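Local coordinates for protein copper chaperone PCu(A)C (Methylosinus trichosporium OB3b, PDB 6P1G) that binds copper through a histidine brace as the PCuAC domain of a larger protein and probably serves as a periplasmic copper chaperone in a methane-oxidizing bacterium, at residues Glu24-Leu29 with His85-Asp90; Lys11-Trp16 with Tyr30-Asn35. All coordinates share one frame; numbering follows the deposited sequence.

Both contacts are antiparallel strand pairings that share strand 26-35, its first half in contact 1 and its second half in contact 2. That strand lies between strand 75-91, its partner in contact 1, and strand 10-18, its hairpin partner in contact 2. Along the chain the segments come in the order 11-16, 24-29, 30-35 and 85-90, so the two pairings interlock. Their centres are about 17 Å apart, on opposite sides of the chain's centre, yet they meet where Leu29 packs on Trp16 and Tyr30 on His85. One continuous sheet of the PCuAC domain thus carries a zinc site at contact 1 and the copper site at contact 2.

Contact 1. Residues Glu24-Leu29 with His85-Asp90; sequences ETRAQL and HVELVD. With ZN (zinc ion), chain D.
Gln28 and Glu87 form a non-hydrogen-bonded antiparallel pair, their side chains side by side on the zinc-binding face, Glu87 running to the metal and Gln28 to the carboxylate's other oxygen. Glu87 bends at chi2 (81°), which sends OE1 to the metal at 1.9 Å and turns OE2 back to the other strand. Gln28 NE2 donates a hydrogen bond of 2.9 Å to Glu87 OE2 on its syn side, about 31° out of the carboxylate plane. A carboxylate suits this place: one oxygen binds the metal while an amide holds the other, restraining its rotation. The methylene bump of Gln28 fills the hollow beside the His85 ring, CG lying 3.5 Å from CD2, with amide and imidazole nearly perpendicular; His85 NE2 binds zinc at 2.1 Å. Arg26 flanks the carboxylate with its CB 3.5 Å from Glu87 OE2, and its long arm reaches Val89, whose CG1 lies over one guanidinium face. The opposite face is apolar: small Ala27 sits against the base of Leu88, while Leu29 CB faces the notch formed by Val86 CB (4.1 Å) and Leu88 CD2 (4.2 Å). Backbone bonds couple Ala27 with Leu88 and Leu29 with Val86. Strand 51-58 pairs with the far edge of 85-89 and brings His57, which with His61 completes the zinc site; strand 10-18 borders 26-29 on its other side.

Contact 2. Residues Lys11-Trp16 with Tyr30-Asn35; sequences KIEHPW and YMLVVN. With CU (copper (II) ion), chain C.
A beta bulge interrupts the pairing of strands 11-16 and 30-35: the register slips by one residue between Glu13, paired with Leu32, and Trp16, paired with Tyr30. His14 and Pro15 occupy the bulge. His14 has a positive phi (41°), and its ring turns off the sheet to bind copper through ND1 at 2.1 Å. Pro15, which has no N-H to offer, suits the break; its CB packs 4.2 Å from Met31 CB, and the Met31 sulfur reaches Ile12 CG2. Beyond the bulge, Trp16 has CG between its backbone N and carbonyl carbon (chi1 64°), which lays the indole across Tyr30. Tyr30 CB sits over the five-membered ring, a CH-pi contact 3.7 Å from its centroid, while the phenol ring meets the six-membered ring obliquely, planes 37° apart. Extended Glu13 runs alongside Leu32, Glu13 OE2 3.2 Å from Leu32 CD2. His3 and the backbone N of Met2, probably a construct residue, complete the copper site; the set resembles a histidine brace, except that the backbone nitrogen precedes His3. Three nitrogen donors are consistent with holding copper(II), and the bulge delivers one while the flanking backbone bonds stay intact.

Contact 1. Residues Glu24-Leu29 with His85-Asp90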
ATOM      1  N   GLU A  24       0.833  -8.972  17.249  1.00 49.19           N
ATOM      2  CA  GLU A  24       1.662  -9.015  16.045  1.00 45.63           C
ATOM      3  C   GLU A  24       2.083  -7.616  15.596  1.00 48.08           C
ATOM      4  O   GLU A  24       1.410  -6.630  15.891  1.00 49.09           O
ATOM      5  CB  GLU A  24       0.937  -9.746  14.915  1.00 47.05           C
ATOM      6  CG  GLU A  24       0.749 -11.235  15.180  1.00 47.88           C
ATOM      7  CD  GLU A  24       2.044 -11.941  15.552  1.00 58.75           C
ATOM      8  OE1 GLU A  24       3.106 -11.601  14.984  1.00 67.72           O
ATOM      9  OE2 GLU A  24       2.002 -12.832  16.428  1.00 58.19           O
ATOM     10  N   THR A  25       3.203  -7.540  14.884  1.00 45.73           N
ATOM     11  CA  THR A  25       3.773  -6.262  14.473  1.00 44.80           C
ATOM     12  C   THR A  25       3.863  -6.135  12.953  1.00 46.00           C
ATOM     13  O   THR A  25       4.653  -5.345  12.433  1.00 45.57           O
ATOM     14  CB  THR A  25       5.178  -6.056  15.078  1.00 54.58           C
ATOM     15  OG1 THR A  25       6.034  -7.136  14.683  1.00 63.31           O
ATOM     16  CG2 THR A  25       5.106  -6.001  16.600  1.00 45.08           C
ATOM     17  N   ARG A  26       3.054  -6.914  12.241  1.00 44.49           N
ATOM     18  CA  ARG A  26       3.037  -6.856  10.782  1.00 43.55           C
ATOM     19  C   ARG A  26       1.621  -6.674  10.243  1.00 39.16           C
ATOM     20  O   ARG A  26       0.674  -7.260  10.762  1.00 44.59           O
ATOM     21  CB  ARG A  26       3.655  -8.123  10.189  1.00 40.07           C
ATOM     22  CG  ARG A  26       5.130  -8.301  10.500  1.00 48.84           C
ATOM     23  CD  ARG A  26       5.740  -9.422   9.675  1.00 51.80           C
ATOM     24  NE  ARG A  26       7.199  -9.400   9.733  1.00 61.31           N
ATOM     25  CZ  ARG A  26       7.991  -9.705   8.711  1.00 61.64           C
ATOM     26  NH1 ARG A  26       7.465 -10.054   7.543  1.00 59.38           N
ATOM     27  NH2 ARG A  26       9.309  -9.658   8.854  1.00 60.93           N
ATOM     28  N   ALA A  27       1.488  -5.870   9.192  1.00 39.66           N
ATOM     29  CA  ALA A  27       0.207  -5.695   8.513  1.00 39.34           C
ATOM     30  C   ALA A  27       0.388  -5.678   6.997  1.00 33.41           C
ATOM     31  O   ALA A  27       1.511  -5.627   6.500  1.00 39.73           O
ATOM     32  CB  ALA A  27      -0.470  -4.419   8.972  1.00 33.74           C
ATOM     33  N   GLN A  28      -0.724  -5.720   6.270  1.00 34.39           N
ATOM     34  CA  GLN A  28      -0.684  -5.731   4.813  1.00 33.82           C
ATOM     35  C   GLN A  28      -1.388  -4.508   4.246  1.00 31.78           C
ATOM     36  O   GLN A  28      -2.529  -4.235   4.594  1.00 29.95           O
ATOM     37  CB  GLN A  28      -1.335  -7.001   4.257  1.00 28.68           C
ATOM     38  CG  GLN A  28      -0.646  -8.299   4.650  1.00 34.00           C
ATOM     39  CD  GLN A  28      -0.968  -8.729   6.068  1.00 41.27           C
ATOM     40  OE1 GLN A  28      -2.124  -8.690   6.497  1.00 37.00           O
ATOM     41  NE2 GLN A  28       0.056  -9.140   6.808  1.00 38.39           N
ATOM     42  N   LEU A  29      -0.706  -3.784   3.366  1.00 30.23           N
ATOM     43  CA  LEU A  29      -1.274  -2.596   2.741  1.00 29.92           C
ATOM     44  C   LEU A  29      -1.766  -2.898   1.329  1.00 32.66           C
ATOM     45  O   LEU A  29      -1.031  -3.448   0.507  1.00 30.77           O
ATOM     46  CB  LEU A  29      -0.244  -1.465   2.712  1.00 29.07           C
ATOM     47  CG  LEU A  29      -0.595  -0.232   1.877  1.00 30.76           C
ATOM     48  CD1 LEU A  29      -1.863   0.441   2.389  1.00 28.05           C
ATOM     49  CD2 LEU A  29       0.569   0.744   1.895  1.00 32.08           C
ATOM     50  N   HIS A  85       1.067  -7.192  -2.256  1.00 36.95           N
ATOM     51  CA  HIS A  85       0.816  -6.178  -1.244  1.00 35.84           C
ATOM     52  C   HIS A  85       2.115  -5.685  -0.632  1.00 38.28           C
ATOM     53  O   HIS A  85       3.172  -6.293  -0.810  1.00 31.96           O
ATOM     54  CB  HIS A  85      -0.079  -6.730  -0.135  1.00 32.27           C
ATOM     55  CG  HIS A  85       0.493  -7.929   0.557  1.00 34.35           C
ATOM     56  ND1 HIS A  85       0.321  -9.214   0.090  1.00 32.52           N
ATOM     57  CD2 HIS A  85       1.246  -8.033   1.679  1.00 35.12           C
ATOM     58  CE1 HIS A  85       0.938 -10.060   0.897  1.00 37.09           C
ATOM     59  NE2 HIS A  85       1.509  -9.369   1.867  1.00 35.93           N
ATOM     60  N   VAL A  86       2.026  -4.571   0.084  1.00 32.73           N
ATOM     61  CA  VAL A  86       3.142  -4.087   0.876  1.00 33.81           C
ATOM     62  C   VAL A  86       2.980  -4.568   2.309  1.00 35.86           C
ATOM     63  O   VAL A  86       1.934  -4.368   2.928  1.00 33.76           O
ATOM     64  CB  VAL A  86       3.246  -2.551   0.849  1.00 33.69           C
ATOM     65  CG1 VAL A  86       4.341  -2.076   1.787  1.00 34.86           C
ATOM     66  CG2 VAL A  86       3.494  -2.057  -0.568  1.00 31.07           C
ATOM     67  N   GLU A  87       4.015  -5.216   2.827  1.00 28.33           N
ATOM     68  CA  GLU A  87       4.012  -5.659   4.213  1.00 38.16           C
ATOM     69  C   GLU A  87       4.558  -4.550   5.101  1.00 33.84           C
ATOM     70  O   GLU A  87       5.672  -4.084   4.897  1.00 41.49           O
ATOM     71  CB  GLU A  87       4.842  -6.934   4.376  1.00 38.78           C
ATOM     72  CG  GLU A  87       4.640  -7.653   5.701  1.00 39.04           C
ATOM     73  CD  GLU A  87       3.386  -8.512   5.720  1.00 42.95           C
ATOM     74  OE1 GLU A  87       2.821  -8.771   4.639  1.00 35.37           O
ATOM     75  OE2 GLU A  87       2.969  -8.938   6.815  1.00 50.58           O
ATOM     76  N   LEU A  88       3.767  -4.126   6.081  1.00 39.56           N
ATOM     77  CA  LEU A  88       4.204  -3.101   7.019  1.00 34.44           C
ATOM     78  C   LEU A  88       4.874  -3.776   8.206  1.00 44.74           C
ATOM     79  O   LEU A  88       4.233  -4.518   8.946  1.00 42.08           O
ATOM     80  CB  LEU A  88       3.021  -2.246   7.474  1.00 42.28           C
ATOM     81  CG  LEU A  88       2.147  -1.672   6.354  1.00 40.40           C
ATOM     82  CD1 LEU A  88       1.008  -0.841   6.920  1.00 38.19           C
ATOM     83  CD2 LEU A  88       2.982  -0.843   5.389  1.00 36.91           C
ATOM     84  N   VAL A  89       6.163  -3.507   8.385  1.00 44.86           N
ATOM     85  CA  VAL A  89       6.982  -4.261   9.330  1.00 47.65           C
ATOM     86  C   VAL A  89       7.345  -3.440  10.567  1.00 56.53           C
ATOM     87  O   VAL A  89       7.623  -2.244  10.468  1.00 54.56           O
ATOM     88  CB  VAL A  89       8.276  -4.761   8.651  1.00 50.98           C
ATOM     89  CG1 VAL A  89       9.076  -5.642   9.598  1.00 58.47           C
ATOM     90  CG2 VAL A  89       7.938  -5.529   7.387  1.00 48.59           C
ATOM     91  N   ASP A  90       7.319  -4.097  11.726  1.00 56.32           N
ATOM     92  CA  ASP A  90       7.661  -3.480  13.006  1.00 61.08           C
ATOM     93  C   ASP A  90       6.735  -2.312  13.304  1.00 59.94           C
ATOM     94  O   ASP A  90       7.186  -1.200  13.574  1.00 65.68           O
ATOM     95  CB  ASP A  90       9.122  -3.017  13.027  1.00 68.87           C
ATOM     96  CG  ASP A  90      10.100  -4.173  13.120  1.00 74.31           C
ATOM     97  OD1 ASP A  90       9.725  -5.229  13.676  1.00 75.00           O
ATOM     98  OD2 ASP A  90      11.244  -4.024  12.642  1.00 75.36           O
TER
HETATM   99 ZN    ZN D 202       2.821 -10.145   3.279  1.00 38.92          ZN

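Contact 2. Residues Lys11-Trp16 with Tyr30-Asn35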
ATOM      1  N   LYS A  11      -2.605   7.930  -9.745  1.00 39.81           N
ATOM      2  CA  LYS A  11      -3.768   8.069  -8.881  1.00 41.15           C
ATOM      3  C   LYS A  11      -3.932   6.827  -8.004  1.00 41.89           C
ATOM      4  O   LYS A  11      -3.888   5.696  -8.489  1.00 38.44           O
ATOM      5  CB  LYS A  11      -5.017   8.348  -9.718  1.00 48.10           C
ATOM      6  CG  LYS A  11      -6.287   8.579  -8.921  1.00 60.75           C
ATOM      7  CD  LYS A  11      -7.275   9.401  -9.735  1.00 70.41           C
ATOM      8  CE  LYS A  11      -7.524   8.797 -11.106  1.00 79.26           C
ATOM      9  NZ  LYS A  11      -8.342   9.705 -11.959  1.00 86.84           N
ATOM     10  N   ILE A  12      -4.117   7.049  -6.706  1.00 38.99           N
ATOM     11  CA  ILE A  12      -4.281   5.959  -5.748  1.00 36.01           C
ATOM     12  C   ILE A  12      -5.708   5.905  -5.225  1.00 41.57           C
ATOM     13  O   ILE A  12      -6.211   6.882  -4.672  1.00 36.75           O
ATOM     14  CB  ILE A  12      -3.311   6.107  -4.558  1.00 33.49           C
ATOM     15  CG1 ILE A  12      -1.860   6.146  -5.047  1.00 41.50           C
ATOM     16  CG2 ILE A  12      -3.506   4.973  -3.562  1.00 37.72           C
ATOM     17  CD1 ILE A  12      -1.269   7.538  -5.108  1.00 45.51           C
ATOM     18  N   GLU A  13      -6.360   4.758  -5.392  1.00 36.05           N
ATOM     19  CA  GLU A  13      -7.762   4.628  -5.008  1.00 37.31           C
ATOM     20  C   GLU A  13      -7.945   3.725  -3.797  1.00 41.97           C
ATOM     21  O   GLU A  13      -7.513   2.569  -3.797  1.00 37.40           O
ATOM     22  CB  GLU A  13      -8.585   4.097  -6.181  1.00 45.99           C
ATOM     23  CG  GLU A  13      -8.569   5.002  -7.403  1.00 57.14           C
ATOM     24  CD  GLU A  13      -9.598   4.599  -8.440  1.00 74.49           C
ATOM     25  OE1 GLU A  13      -9.593   5.187  -9.542  1.00 75.00           O
ATOM     26  OE2 GLU A  13     -10.409   3.692  -8.154  1.00 75.90           O
ATOM     27  N   HIS A  14      -8.601   4.280  -2.781  1.00 36.70           N
ATOM     28  CA  HIS A  14      -8.916   3.603  -1.522  1.00 36.83           C
ATOM     29  C   HIS A  14      -7.785   2.728  -1.000  1.00 36.49           C
ATOM     30  O   HIS A  14      -7.883   1.500  -1.025  1.00 35.54           O
ATOM     31  CB  HIS A  14     -10.179   2.752  -1.652  1.00 35.50           C
ATOM     32  CG  HIS A  14     -10.733   2.310  -0.332  1.00 38.87           C
ATOM     33  ND1 HIS A  14     -11.377   3.170   0.531  1.00 40.83           N
ATOM     34  CD2 HIS A  14     -10.704   1.108   0.290  1.00 44.64           C
ATOM     35  CE1 HIS A  14     -11.740   2.513   1.617  1.00 43.21           C
ATOM     36  NE2 HIS A  14     -11.343   1.259   1.497  1.00 44.23           N
ATOM     37  N   PRO A  15      -6.694   3.354  -0.545  1.00 27.88           N
ATOM     38  CA  PRO A  15      -5.697   2.550   0.155  1.00 30.64           C
ATOM     39  C   PRO A  15      -6.292   2.034   1.458  1.00 33.47           C
ATOM     40  O   PRO A  15      -7.024   2.759   2.129  1.00 28.63           O
ATOM     41  CB  PRO A  15      -4.552   3.537   0.404  1.00 33.24           C
ATOM     42  CG  PRO A  15      -5.209   4.876   0.414  1.00 34.89           C
ATOM     43  CD  PRO A  15      -6.347   4.785  -0.564  1.00 31.21           C
ATOM     44  N   TRP A  16      -6.010   0.783   1.793  1.00 29.82           N
ATOM     45  CA  TRP A  16      -6.537   0.196   3.015  1.00 32.96           C
ATOM     46  C   TRP A  16      -5.587  -0.886   3.478  1.00 30.02           C
ATOM     47  O   TRP A  16      -4.770  -1.376   2.696  1.00 26.14           O
ATOM     48  CB  TRP A  16      -7.946  -0.370   2.802  1.00 29.95           C
ATOM     49  CG  TRP A  16      -8.028  -1.518   1.832  1.00 29.65           C
ATOM     50  CD1 TRP A  16      -8.014  -1.445   0.467  1.00 29.85           C
ATOM     51  CD2 TRP A  16      -8.161  -2.908   2.157  1.00 29.08           C
ATOM     52  NE1 TRP A  16      -8.118  -2.704  -0.076  1.00 26.97           N
ATOM     53  CE2 TRP A  16      -8.207  -3.620   0.940  1.00 28.96           C
ATOM     54  CE3 TRP A  16      -8.235  -3.620   3.359  1.00 29.73           C
ATOM     55  CZ2 TRP A  16      -8.328  -5.007   0.890  1.00 27.58           C
ATOM     56  CZ3 TRP A  16      -8.356  -5.000   3.307  1.00 32.23           C
ATOM     57  CH2 TRP A  16      -8.403  -5.678   2.080  1.00 30.57           C
ATOM     58  N   TYR A  30      -3.019  -2.540   1.068  1.00 30.41           N
ATOM     59  CA  TYR A  30      -3.658  -2.762  -0.224  1.00 29.73           C
ATOM     60  C   TYR A  30      -4.123  -1.447  -0.833  1.00 35.17           C
ATOM     61  O   TYR A  30      -4.370  -0.477  -0.113  1.00 29.17           O
ATOM     62  CB  TYR A  30      -4.846  -3.712  -0.077  1.00 24.65           C
ATOM     63  CG  TYR A  30      -4.506  -5.013   0.612  1.00 32.99           C
ATOM     64  CD1 TYR A  30      -3.742  -5.981  -0.025  1.00 28.96           C
ATOM     65  CD2 TYR A  30      -4.946  -5.270   1.902  1.00 27.05           C
ATOM     66  CE1 TYR A  30      -3.428  -7.176   0.606  1.00 30.94           C
ATOM     67  CE2 TYR A  30      -4.636  -6.455   2.539  1.00 30.95           C
ATOM     68  CZ  TYR A  30      -3.881  -7.405   1.889  1.00 28.32           C
ATOM     69  OH  TYR A  30      -3.579  -8.582   2.534  1.00 36.24           O
ATOM     70  N   MET A  31      -4.248  -1.426  -2.158  1.00 27.57           N
ATOM     71  CA  MET A  31      -4.682  -0.232  -2.878  1.00 32.68           C
ATOM     72  C   MET A  31      -4.854  -0.519  -4.359  1.00 26.98           C
ATOM     73  O   MET A  31      -4.369  -1.529  -4.868  1.00 35.65           O
ATOM     74  CB  MET A  31      -3.680   0.908  -2.711  1.00 30.91           C
ATOM     75  CG  MET A  31      -2.346   0.636  -3.369  1.00 31.30           C
ATOM     76  SD  MET A  31      -1.120   1.880  -2.951  1.00 41.52           S
ATOM     77  CE  MET A  31      -1.077   1.724  -1.170  1.00 39.56           C
ATOM     78  N   LEU A  32      -5.566   0.367  -5.041  1.00 29.09           N
ATOM     79  CA  LEU A  32      -5.616   0.353  -6.495  1.00 35.18           C
ATOM     80  C   LEU A  32      -4.829   1.544  -7.033  1.00 35.37           C
ATOM     81  O   LEU A  32      -5.101   2.691  -6.673  1.00 40.66           O
ATOM     82  CB  LEU A  32      -7.060   0.387  -6.988  1.00 34.28           C
ATOM     83  CG  LEU A  32      -7.272   0.735  -8.462  1.00 43.86           C
ATOM     84  CD1 LEU A  32      -6.755  -0.376  -9.355  1.00 42.95           C
ATOM     85  CD2 LEU A  32      -8.743   0.993  -8.730  1.00 54.22           C
ATOM     86  N   VAL A  33      -3.841   1.271  -7.880  1.00 31.31           N
ATOM     87  CA  VAL A  33      -3.002   2.325  -8.439  1.00 32.58           C
ATOM     88  C   VAL A  33      -3.211   2.474  -9.943  1.00 40.47           C
ATOM     89  O   VAL A  33      -3.101   1.502 -10.690  1.00 38.00           O
ATOM     90  CB  VAL A  33      -1.507   2.062  -8.168  1.00 30.14           C
ATOM     91  CG1 VAL A  33      -0.652   3.156  -8.794  1.00 39.04           C
ATOM     92  CG2 VAL A  33      -1.250   1.959  -6.673  1.00 33.86           C
ATOM     93  N   VAL A  34      -3.512   3.692 -10.380  1.00 34.45           N
ATOM     94  CA  VAL A  34      -3.702   3.973 -11.797  1.00 38.98           C
ATOM     95  C   VAL A  34      -2.563   4.845 -12.320  1.00 44.37           C
ATOM     96  O   VAL A  34      -2.348   5.959 -11.840  1.00 43.34           O
ATOM     97  CB  VAL A  34      -5.046   4.675 -12.060  1.00 47.24           C
ATOM     98  CG1 VAL A  34      -5.199   4.989 -13.539  1.00 48.37           C
ATOM     99  CG2 VAL A  34      -6.196   3.816 -11.568  1.00 47.49           C
ATOM    100  N   ASN A  35      -1.833   4.326 -13.302  1.00 40.56           N
ATOM    101  CA  ASN A  35      -0.726   5.054 -13.913  1.00 46.68           C
ATOM    102  C   ASN A  35      -1.117   5.621 -15.271  1.00 52.90           C
ATOM    103  O   ASN A  35      -1.204   4.884 -16.247  1.00 52.20           O
ATOM    104  CB  ASN A  35       0.492   4.135 -14.053  1.00 47.90           C
ATOM    105  CG  ASN A  35       1.694   4.835 -14.671  1.00 55.99           C
ATOM    106  OD1 ASN A  35       1.745   6.063 -14.760  1.00 46.07           O
ATOM    107  ND2 ASN A  35       2.673   4.047 -15.105  1.00 48.23           N
TER
HETATM  108 CU    CU C 201     -11.617   5.186   0.015  1.00 57.25          CU